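Local coordinates for protein dihydroorotase (Saccharomyces cerevisiae S288C, PDB 6L0A) that catalyses the zinc-dependent, reversible interconversion of N-carbamoyl-L-aspartate and dihydroorotate, the third step of de novo pyrimidine biosynthesis, at residues Y252-V264 and C274-I287. Residues are numbered along the deposited sequence; the frame is centred on the assembly and turned at random.
With ZN (zinc ion), chain K; LMR ((2S)-2-hydroxybutanedioic acid), chain M.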
# COMPACT_ATOMS: atom_id res chain seq x y z
N TYR C 252 -23.22 13.45 13.80
CA TYR C 252 -21.80 13.76 13.92
C TYR C 252 -20.96 13.06 12.85
O TYR C 252 -19.72 13.06 12.96
CB TYR C 252 -21.28 13.42 15.32
CG TYR C 252 -21.87 12.17 15.95
CD1 TYR C 252 -22.99 12.24 16.78
CD2 TYR C 252 -21.29 10.92 15.74
CE1 TYR C 252 -23.51 11.10 17.38
CE2 TYR C 252 -21.81 9.78 16.33
CZ TYR C 252 -22.92 9.87 17.15
OH TYR C 252 -23.44 8.74 17.73
N PHE C 253 -21.60 12.49 11.83
CA PHE C 253 -20.92 12.00 10.63
C PHE C 253 -21.57 12.65 9.42
O PHE C 253 -22.80 12.63 9.30
CB PHE C 253 -20.99 10.46 10.50
CG PHE C 253 -20.37 9.72 11.66
CD1 PHE C 253 -19.01 9.79 11.90
CD2 PHE C 253 -21.15 8.91 12.48
CE1 PHE C 253 -18.45 9.11 12.97
CE2 PHE C 253 -20.58 8.21 13.53
CZ PHE C 253 -19.23 8.31 13.77
N PHE C 254 -20.78 13.24 8.53
CA PHE C 254 -21.34 13.75 7.29
C PHE C 254 -20.27 13.75 6.21
O PHE C 254 -19.11 13.42 6.46
CB PHE C 254 -21.98 15.15 7.47
CG PHE C 254 -21.11 16.17 8.17
CD1 PHE C 254 -21.25 16.40 9.53
CD2 PHE C 254 -20.21 16.94 7.45
CE1 PHE C 254 -20.48 17.37 10.17
CE2 PHE C 254 -19.44 17.91 8.08
CZ PHE C 254 -19.57 18.12 9.44
N PHE C 255 -20.69 14.09 5.00
CA PHE C 255 -19.90 13.88 3.79
C PHE C 255 -18.83 14.94 3.63
O PHE C 255 -19.14 16.14 3.62
CB PHE C 255 -20.81 13.88 2.57
CG PHE C 255 -20.10 13.70 1.26
CD1 PHE C 255 -19.23 12.64 1.06
CD2 PHE C 255 -20.33 14.58 0.20
CE1 PHE C 255 -18.60 12.47 -0.17
CE2 PHE C 255 -19.72 14.41 -1.03
CZ PHE C 255 -18.85 13.34 -1.21
N GLY C 256 -17.59 14.51 3.46
CA GLY C 256 -16.53 15.37 2.95
C GLY C 256 -15.72 14.54 1.99
O GLY C 256 -15.13 13.54 2.41
N SER C 257 -15.70 14.89 0.71
CA SER C 257 -15.15 13.97 -0.28
C SER C 257 -13.64 13.82 -0.15
O SER C 257 -13.10 12.75 -0.45
CB SER C 257 -15.49 14.45 -1.69
OG SER C 257 -14.83 15.66 -2.00
N ASP C 258 -12.96 14.87 0.27
CA ASP C 258 -11.52 14.98 0.08
C ASP C 258 -11.15 14.66 -1.36
O ASP C 258 -10.15 14.00 -1.64
CB ASP C 258 -10.74 14.08 1.05
CG ASP C 258 -9.27 14.46 1.12
OD1 ASP C 258 -8.95 15.59 0.71
OD2 ASP C 258 -8.43 13.62 1.53
N SER C 259 -11.99 15.10 -2.30
CA SER C 259 -11.62 14.95 -3.70
C SER C 259 -10.33 15.73 -3.96
O SER C 259 -10.26 16.93 -3.66
CB SER C 259 -12.74 15.42 -4.62
OG SER C 259 -12.32 15.36 -5.97
N ALA C 260 -9.32 15.04 -4.48
CA ALA C 260 -7.95 15.56 -4.56
C ALA C 260 -7.44 15.34 -5.98
O ALA C 260 -6.89 14.28 -6.29
CB ALA C 260 -7.04 14.86 -3.55
N PRO C 261 -7.60 16.33 -6.85
CA PRO C 261 -7.21 16.15 -8.26
C PRO C 261 -5.70 16.12 -8.43
O PRO C 261 -4.98 16.99 -7.94
CB PRO C 261 -7.82 17.37 -8.96
CG PRO C 261 -8.73 18.02 -7.95
CD PRO C 261 -8.23 17.64 -6.61
N HIS C 262 -5.22 15.10 -9.15
CA HIS C 262 -3.83 15.05 -9.58
C HIS C 262 -3.77 14.68 -11.06
O HIS C 262 -4.52 13.82 -11.52
CB HIS C 262 -3.04 14.01 -8.78
CG HIS C 262 -2.87 14.37 -7.34
ND1 HIS C 262 -1.98 15.33 -6.92
CD2 HIS C 262 -3.48 13.90 -6.23
CE1 HIS C 262 -2.05 15.45 -5.61
NE2 HIS C 262 -2.96 14.60 -5.17
N PRO C 263 -2.90 15.33 -11.82
CA PRO C 263 -2.67 14.89 -13.19
C PRO C 263 -2.09 13.48 -13.17
O PRO C 263 -1.35 13.10 -12.27
CB PRO C 263 -1.66 15.90 -13.74
CG PRO C 263 -0.96 16.43 -12.54
CD PRO C 263 -1.94 16.37 -11.40
N VAL C 264 -2.46 12.70 -14.19
CA VAL C 264 -2.13 11.28 -14.23
C VAL C 264 -0.63 11.05 -14.10
O VAL C 264 -0.19 10.05 -13.52
CB VAL C 264 -2.70 10.67 -15.52
CG1 VAL C 264 -2.02 11.29 -16.76
CG2 VAL C 264 -2.58 9.19 -15.47
N CYS C 274 1.77 10.89 -5.70
CA CYS C 274 0.95 11.86 -4.98
C CYS C 274 -0.26 11.18 -4.34
O CYS C 274 -0.91 10.34 -4.96
CB CYS C 274 0.47 12.95 -5.92
SG CYS C 274 1.80 13.95 -6.53
N ALA C 275 -0.57 11.57 -3.11
CA ALA C 275 -1.73 11.03 -2.41
C ALA C 275 -2.99 11.78 -2.80
O ALA C 275 -3.01 13.02 -2.82
CB ALA C 275 -1.53 11.13 -0.90
N GLY C 276 -4.05 11.03 -3.11
CA GLY C 276 -5.34 11.64 -3.37
C GLY C 276 -6.18 10.92 -4.40
O GLY C 276 -5.68 10.44 -5.43
N VAL C 277 -7.49 10.86 -4.13
CA VAL C 277 -8.47 10.26 -5.02
C VAL C 277 -9.36 11.38 -5.53
O VAL C 277 -9.76 12.26 -4.76
CB VAL C 277 -9.30 9.19 -4.28
CG1 VAL C 277 -10.50 8.73 -5.14
CG2 VAL C 277 -8.40 7.99 -3.89
N TYR C 278 -9.66 11.36 -6.84
CA TYR C 278 -10.51 12.38 -7.46
C TYR C 278 -11.94 11.86 -7.56
O TYR C 278 -12.24 11.00 -8.40
CB TYR C 278 -10.00 12.79 -8.84
CG TYR C 278 -10.97 13.74 -9.49
CD1 TYR C 278 -11.04 15.06 -9.08
CD2 TYR C 278 -11.86 13.31 -10.46
CE1 TYR C 278 -11.96 15.95 -9.64
CE2 TYR C 278 -12.79 14.19 -11.04
CZ TYR C 278 -12.84 15.50 -10.62
OH TYR C 278 -13.75 16.38 -11.18
N SER C 279 -12.83 12.42 -6.75
CA SER C 279 -14.21 11.97 -6.71
C SER C 279 -15.22 13.06 -7.06
O SER C 279 -16.42 12.78 -7.04
CB SER C 279 -14.54 11.40 -5.32
OG SER C 279 -14.30 12.36 -4.30
N GLN C 280 -14.78 14.28 -7.38
CA GLN C 280 -15.73 15.40 -7.48
C GLN C 280 -16.77 15.17 -8.56
O GLN C 280 -17.96 15.44 -8.35
CB GLN C 280 -14.99 16.70 -7.75
CG GLN C 280 -15.74 17.92 -7.23
CD GLN C 280 -15.67 18.01 -5.72
OE1 GLN C 280 -14.61 18.26 -5.16
NE2 GLN C 280 -16.80 17.76 -5.05
N SER C 281 -16.35 14.66 -9.73
CA SER C 281 -17.24 14.58 -10.89
C SER C 281 -18.47 13.70 -10.66
O SER C 281 -19.47 13.86 -11.38
CB SER C 281 -16.48 14.06 -12.11
OG SER C 281 -15.61 15.05 -12.66
N PHE C 282 -18.43 12.78 -9.70
CA PHE C 282 -19.57 11.91 -9.45
C PHE C 282 -19.83 11.78 -7.96
O PHE C 282 -20.32 10.74 -7.51
CB PHE C 282 -19.37 10.54 -10.10
CG PHE C 282 -19.14 10.63 -11.58
CD1 PHE C 282 -20.21 10.66 -12.46
CD2 PHE C 282 -17.86 10.73 -12.10
CE1 PHE C 282 -20.01 10.76 -13.82
CE2 PHE C 282 -17.65 10.84 -13.46
CZ PHE C 282 -18.73 10.86 -14.32
N ALA C 283 -19.53 12.84 -7.21
CA ALA C 283 -19.50 12.77 -5.75
C ALA C 283 -20.78 12.17 -5.18
O ALA C 283 -20.75 11.16 -4.47
CB ALA C 283 -19.24 14.17 -5.18
N ILE C 284 -21.93 12.78 -5.47
CA ILE C 284 -23.15 12.30 -4.84
C ILE C 284 -23.55 10.93 -5.38
O ILE C 284 -23.94 10.06 -4.59
CB ILE C 284 -24.29 13.32 -4.99
CG1 ILE C 284 -23.89 14.64 -4.32
CG2 ILE C 284 -25.56 12.78 -4.34
CD1 ILE C 284 -23.71 14.52 -2.82
N PRO C 285 -23.49 10.68 -6.70
CA PRO C 285 -23.73 9.30 -7.18
C PRO C 285 -22.88 8.22 -6.50
O PRO C 285 -23.41 7.12 -6.26
CB PRO C 285 -23.42 9.40 -8.68
CG PRO C 285 -23.74 10.82 -9.03
CD PRO C 285 -23.34 11.63 -7.82
N TYR C 286 -21.61 8.49 -6.17
CA TYR C 286 -20.82 7.51 -5.43
C TYR C 286 -21.47 7.18 -4.09
O TYR C 286 -21.60 6.02 -3.71
CB TYR C 286 -19.39 8.02 -5.16
CG TYR C 286 -18.47 8.19 -6.34
CD1 TYR C 286 -18.22 7.14 -7.22
CD2 TYR C 286 -17.81 9.39 -6.55
CE1 TYR C 286 -17.36 7.30 -8.29
CE2 TYR C 286 -16.94 9.57 -7.61
CZ TYR C 286 -16.73 8.52 -8.48
OH TYR C 286 -15.88 8.70 -9.53
N ILE C 287 -21.84 8.22 -3.34
CA ILE C 287 -22.42 8.02 -2.02
C ILE C 287 -23.76 7.29 -2.13
O ILE C 287 -24.09 6.43 -1.31
CB ILE C 287 -22.56 9.37 -1.30
CG1 ILE C 287 -21.18 10.03 -1.16
CG2 ILE C 287 -23.20 9.17 0.05
CD1 ILE C 287 -20.22 9.22 -0.30
ZN ZN K . -8.10 17.00 1.93
C1 LMR M . -5.10 14.89 1.67
O1A LMR M . -6.26 15.24 2.02
O1B LMR M . -4.43 14.25 2.51
C2 LMR M . -4.49 15.23 0.29
O2 LMR M . -4.17 14.12 -0.53
C3 LMR M . -5.50 15.94 -0.56
C4 LMR M . -4.57 16.65 -1.51
O4A LMR M . -3.86 16.03 -2.38
O4B LMR M . -4.56 17.88 -1.35
O HOH W 1 -14.19 10.88 -1.98
O HOH W 2 -8.27 11.91 -1.62
O HOH W 3 -12.03 17.98 -6.45
O HOH W 4 -6.29 12.31 -8.19
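Phe255, at the end of strand 253-255, meets Ala283, Ile284 and Ile287 of the helix that follows in the TIM-barrel fold of this metallo-dependent hydrolase, and the loops between them form one wall of the active site. The tight part lies between the barrel strand and its covering helices, and in the chain crossing just beyond. Ile287 CG1 sits over one face of the Phe255 ring, 4.1 Å from its centroid, while Ala283 CB comes in at the ring edge; Phe303 of helix 300-312 also packs on Phe255. Further along, Ala260 N donates to Val277 O (2.8 Å), and Ala260 CB presses on Gly276 CA, where a side chain would clash with Ala260 and His262. Ser259 OG, swung anti to its own N (chi1 176°), accepts from Ser279 N at 3.1 Å and more weakly from Gln280 N. Ser257 OG, hydrogen-bonded to Asp12, also closes an ST turn by accepting from Ser259 N, and a water joins Ser257 O to Ser279 OG.

Water and malate enter the looser side, although direct contacts persist there. One water joins Asp258 O to Val277 N. At the partly exposed Cys274, CB lies over one face of the His262 imidazole, 3.6 Å from the centroid and 15° off its normal. His262 NE2 donates to Ala275 O at 2.8 Å, approaching from above the carbonyl plane. A weak bond of 3.3 Å runs from His262 NE2 to malate (LMR) O4A. Replacing His262 with an alanine would probably leave Ala275 O and the malate without this donor and open a gap beneath Cys274 CB. Asp258 OD1 binds zinc at 2.0 Å, alongside His14 and His16, and malate O1A reaches the same metal at 2.5 Å.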